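Local coordinates for protein nicotinate phosphoribosyltransferase (Saccharomyces cerevisiae, PDB 1VLP) that catalyses the ATP-dependent first step of NAD biosynthesis from nicotinic acid, joining nicotinate to a phosphoribosyl group to give nicotinate ribonucleotide, at residues Gly135-Lys138 against Asp139-Leu142; Ser254-Tyr257 against Leu258-Asn261. All blocks are in the same frame, centred on the assembly; numbering follows the deposited sequence. Where two conformers were deposited one is given.

Interaction 1 of 2, residues Gly135-Lys138 against Asp139-Leu142; sequences GSWK and DTIL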
loop_
_atom_site.group_PDB
_atom_site.type_symbol
_atom_site.label_atom_id
_atom_site.label_comp_id
_atom_site.label_asym_id
_atom_site.label_seq_id
_atom_site.Cartn_x
_atom_site.Cartn_y
_atom_site.Cartn_z
ATOM N N GLY A 135 1.319 12.576 15.413
ATOM C CA GLY A 135 0.036 13.001 16.021
ATOM C C GLY A 135 -0.831 11.819 16.337
ATOM O O GLY A 135 -0.340 10.673 16.338
ATOM N N SER A 136 -2.126 12.051 16.581
ATOM C CA SER A 136 -3.048 10.948 16.789
ATOM C C SER A 136 -3.060 10.077 15.542
ATOM O O SER A 136 -2.972 10.537 14.429
ATOM C CB SER A 136 -4.463 11.478 17.127
ATOM O OG SER A 136 -5.312 10.485 17.663
ATOM N N TRP A 137 -3.203 8.782 15.750
ATOM C CA TRP A 137 -3.189 7.832 14.650
ATOM C C TRP A 137 -4.289 8.159 13.617
ATOM O O TRP A 137 -3.996 8.147 12.446
ATOM C CB TRP A 137 -3.265 6.415 15.205
ATOM C CG TRP A 137 -2.780 5.308 14.281
ATOM C CD1 TRP A 137 -2.177 5.435 13.067
ATOM C CD2 TRP A 137 -2.786 3.908 14.569
ATOM N NE1 TRP A 137 -1.837 4.237 12.572
ATOM C CE2 TRP A 137 -2.181 3.261 13.467
ATOM C CE3 TRP A 137 -3.257 3.126 15.644
ATOM C CZ2 TRP A 137 -2.072 1.859 13.396
ATOM C CZ3 TRP A 137 -3.130 1.746 15.564
ATOM C CH2 TRP A 137 -2.530 1.129 14.456
ATOM N N LYS A 138 -5.494 8.529 14.053
ATOM C CA LYS A 138 -6.581 8.921 13.136
ATOM C C LYS A 138 -6.305 10.211 12.344
ATOM O O LYS A 138 -6.907 10.416 11.299
ATOM C CB LYS A 138 -7.916 9.080 13.860
ATOM C CG LYS A 138 -8.056 10.267 14.724
ATOM C CD LYS A 138 -9.349 10.148 15.545
ATOM C CE LYS A 138 -9.572 11.355 16.408
ATOM N NZ LYS A 138 -8.614 11.485 17.535
ATOM N N ASP A 139 -5.422 11.054 12.857
ATOM C CA ASP A 139 -5.008 12.308 12.203
ATOM C C ASP A 139 -3.845 12.120 11.243
ATOM O O ASP A 139 -3.537 13.045 10.452
ATOM C CB ASP A 139 -4.559 13.365 13.232
ATOM C CG ASP A 139 -5.708 13.971 14.000
ATOM O OD1 ASP A 139 -6.865 13.771 13.622
ATOM O OD2 ASP A 139 -5.437 14.640 15.011
ATOM N N THR A 140 -3.131 10.993 11.339
ATOM C CA THR A 140 -1.878 10.814 10.607
ATOM C C THR A 140 -1.895 9.721 9.535
ATOM O O THR A 140 -1.080 9.757 8.548
ATOM C CB THR A 140 -0.699 10.573 11.589
ATOM O OG1 THR A 140 -0.948 9.424 12.353
ATOM C CG2 THR A 140 -0.543 11.783 12.505
ATOM N N ILE A 141 -2.775 8.747 9.737
ATOM C CA ILE A 141 -2.834 7.551 8.863
ATOM C C ILE A 141 -2.961 7.828 7.335
ATOM O O ILE A 141 -2.417 7.071 6.519
ATOM C CB ILE A 141 -3.925 6.589 9.391
ATOM C CG1 ILE A 141 -3.846 5.241 8.685
ATOM C CG2 ILE A 141 -5.316 7.211 9.263
ATOM C CD1 ILE A 141 -3.802 4.149 9.561
ATOM N N LEU A 142 -3.663 8.896 6.930
ATOM C CA LEU A 142 -3.856 9.091 5.504
ATOM C C LEU A 142 -2.620 9.633 4.793
ATOM O O LEU A 142 -2.564 9.605 3.572
ATOM C CB LEU A 142 -5.059 10.010 5.255
ATOM C CG LEU A 142 -6.421 9.455 5.693
ATOM C CD1 LEU A 142 -7.557 10.376 5.163
ATOM C CD2 LEU A 142 -6.644 8.022 5.247
HETATM O O HOH W 1 -3.286 14.678 16.347
#
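T140 and D139 turn back on the carbonyl of S136, and W137 and I141 meet beside them, around the short helix 137-140, which follows strand 126-134. The hydroxyl of T140 lies between its own backbone N and carbonyl carbon (chi1 60°), which directs OG1 at S136 O, 3.1 Å away. D139 N reaches that oxygen at 3.0 Å from the opposite face of the carbonyl plane, so S136 O is gripped from both sides. The same torsion of T140 carries CG2 to 3.5 Å from G135 N. A side chain at G135 would press on this methyl, and the backbone angles there call for glycine in any case. W137 O is also shared: I141 N arrives nearly along the C=O axis at 3.0 Å, while T140 N comes from above the plane. With CG turned away from the backbone N (chi1 -159°), the indole crosses the I141 side chain at a slant, with I141 CD1 3.6 Å from W137 NE1. T140 OG1 lies near the ring plane, at the indole edge. M31 and V35 of helix 26-38 also pack on W137, and NE1 bonds weakly to Y46 OH. On the more exposed side K138 and D139 run side by side, but K138 NZ stays 4.9 Å from D139 OD1 and donates to P40 O instead. D139 OD2 is tied through a water to S136 N. A valine in place of T140 would probably leave S136 O without its second donor on one face, for want of a hydroxyl. Paired donors on two successive carbonyls thus fix this brief turn, while its charged side chains look to water and a neighbouring loop rather than to each other.

Interaction 2 of 2, residues Ser254-Tyr257 against Leu258-Asn261; sequences SEDY and LHAN
The start of helix 260-272, with H259 at its N-cap position, is joined here to the connection from helix 244-254 by a histidine-carboxylate hydrogen bond. E255, with positive phi, ends the earlier helix, and D256 comes next. Its carboxylate stands anti to the backbone N, beside the carbonyl carbon (chi1 -168°), a setting that carries both oxygens to H259. ND1 of H259 donates to D256 OD2 at 2.9 Å and nearly straight (169°); the oxygen lies in the plane of the imidazole and is met on its syn side. The second oxygen, OD1, takes the backbone N of H259 at 3.1 Å, from above the carboxylate plane, and only a weak, bent bond from ND1. Carboxylate and ring stand almost upright to each other, 78° apart. L258 CG lies 4.1 Å above one face of the H259 ring, toward its rim. Next to this pair the main chain makes its own turn: A260 N donates to Y257 O at 3.2 Å, and the methyl of A260 sits 3.4 Å from D256 O. A water extends the turn, lying 2.8 Å from Y257 O and accepting from N261 N at 3.0 Å. The phenol of Y257 leads the other way, meeting F285 edge-to-face and packing on A251 and S252 of helix 244-254; N261 ND2 bonds to D289. The nearby carboxylate would probably favour a protonated imidazole, and the positive end of the helix is likely to suit the negative charge of D256. The whole is a histidine-carboxylate hydrogen bond, backed by a main-chain bond to the same carboxylate, in a partly exposed helix-to-helix connection away from the nicotinate-binding residues.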
loop_
_atom_site.group_PDB
_atom_site.type_symbol
_atom_site.label_atom_id
_atom_site.label_comp_id
_atom_site.label_asym_id
_atom_site.label_seq_id
_atom_site.Cartn_x
_atom_site.Cartn_y
_atom_site.Cartn_z
ATOM N N SER A 254 0.910 -1.766 23.637
ATOM C CA SER A 254 1.326 -2.211 24.953
ATOM C C SER A 254 2.465 -3.235 24.916
ATOM O O SER A 254 2.818 -3.785 25.937
ATOM C CB SER A 254 0.105 -2.727 25.725
ATOM O OG SER A 254 -0.728 -3.494 24.866
ATOM N N GLU A 255 3.046 -3.443 23.735
ATOM C CA GLU A 255 4.155 -4.369 23.550
ATOM C C GLU A 255 3.793 -5.835 23.885
ATOM O O GLU A 255 4.647 -6.634 24.257
ATOM C CB GLU A 255 5.418 -3.850 24.258
ATOM C CG GLU A 255 5.918 -2.538 23.621
ATOM C CD GLU A 255 7.333 -2.201 24.023
ATOM O OE1 GLU A 255 7.629 -2.170 25.240
ATOM O OE2 GLU A 255 8.158 -1.969 23.118
ATOM N N ASP A 256 2.513 -6.182 23.716
ATOM C CA ASP A 256 2.109 -7.567 23.747
ATOM C C ASP A 256 2.236 -8.130 22.319
ATOM O O ASP A 256 1.252 -8.147 21.540
ATOM C CB ASP A 256 0.661 -7.726 24.240
ATOM C CG ASP A 256 0.320 -9.184 24.568
ATOM O OD1 ASP A 256 1.069 -10.114 24.151
ATOM O OD2 ASP A 256 -0.676 -9.401 25.284
ATOM N N TYR A 257 3.442 -8.606 21.983
ATOM C CA TYR A 257 3.662 -9.171 20.671
ATOM C C TYR A 257 3.139 -10.583 20.636
ATOM O O TYR A 257 2.682 -11.024 19.593
ATOM C CB TYR A 257 5.136 -9.134 20.268
ATOM C CG TYR A 257 5.581 -7.740 19.898
ATOM C CD1 TYR A 257 5.887 -6.800 20.892
ATOM C CD2 TYR A 257 5.664 -7.344 18.560
ATOM C CE1 TYR A 257 6.296 -5.522 20.538
ATOM C CE2 TYR A 257 6.054 -6.090 18.208
ATOM C CZ TYR A 257 6.381 -5.180 19.199
ATOM O OH TYR A 257 6.752 -3.915 18.831
ATOM N N LEU A 258 3.209 -11.264 21.777
ATOM C CA LEU A 258 2.766 -12.677 21.879
ATOM C C LEU A 258 1.302 -12.831 21.412
ATOM O O LEU A 258 0.959 -13.828 20.806
ATOM C CB LEU A 258 2.929 -13.193 23.310
ATOM C CG LEU A 258 2.736 -14.699 23.539
ATOM C CD1 LEU A 258 3.779 -15.502 22.763
ATOM C CD2 LEU A 258 2.808 -15.027 25.021
ATOM N N HIS A 259 0.453 -11.851 21.702
ATOM C CA HIS A 259 -0.950 -11.944 21.316
ATOM C C HIS A 259 -1.389 -10.982 20.231
ATOM O O HIS A 259 -2.574 -10.873 19.967
ATOM C CB HIS A 259 -1.834 -11.767 22.545
ATOM C CG HIS A 259 -1.481 -12.690 23.666
ATOM N ND1 HIS A 259 -0.956 -12.243 24.858
ATOM C CD2 HIS A 259 -1.566 -14.037 23.770
ATOM C CE1 HIS A 259 -0.753 -13.277 25.659
ATOM N NE2 HIS A 259 -1.110 -14.377 25.021
ATOM N N ALA A 260 -0.443 -10.290 19.595
ATOM C CA ALA A 260 -0.761 -9.203 18.657
ATOM C C ALA A 260 -1.480 -9.691 17.381
ATOM O O ALA A 260 -2.433 -9.055 16.951
ATOM C CB ALA A 260 0.488 -8.466 18.279
ATOM N N ASN A 261 -1.063 -10.818 16.801
ATOM C CA ASN A 261 -1.732 -11.294 15.580
ATOM C C ASN A 261 -3.218 -11.582 15.837
ATOM O O ASN A 261 -4.078 -11.101 15.116
ATOM C CB ASN A 261 -0.990 -12.452 14.936
ATOM C CG ASN A 261 0.079 -11.985 13.951
ATOM O OD1 ASN A 261 -0.185 -11.134 13.104
ATOM N ND2 ASN A 261 1.263 -12.574 14.034
HETATM O O HOH W 2 1.235 -12.500 17.671
#

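In the fold
Interaction 1 comes first along the chain, in the N-terminal NAPRTase region just after strand 126-134 of the antiparallel sheet; interaction 2 follows in the later region that carries the parallel sheet. Their centres lie 21 Å apart and their nearest atoms about 10 Å, so they do not touch. Helix 244-254 links them: W137 packs on E245 and W246 near its start, whereas Y257 and A260 pack nearer its end, on residues such as A251. That helix begins at H244, by similarity the histidine that becomes autophosphorylated, unmodified here, and the side chain of I141 is about 7 Å from that of Y27, a nicotinate-binding residue by similarity. Interaction 1 therefore borders the probable active site, and interaction 2 lies away from it.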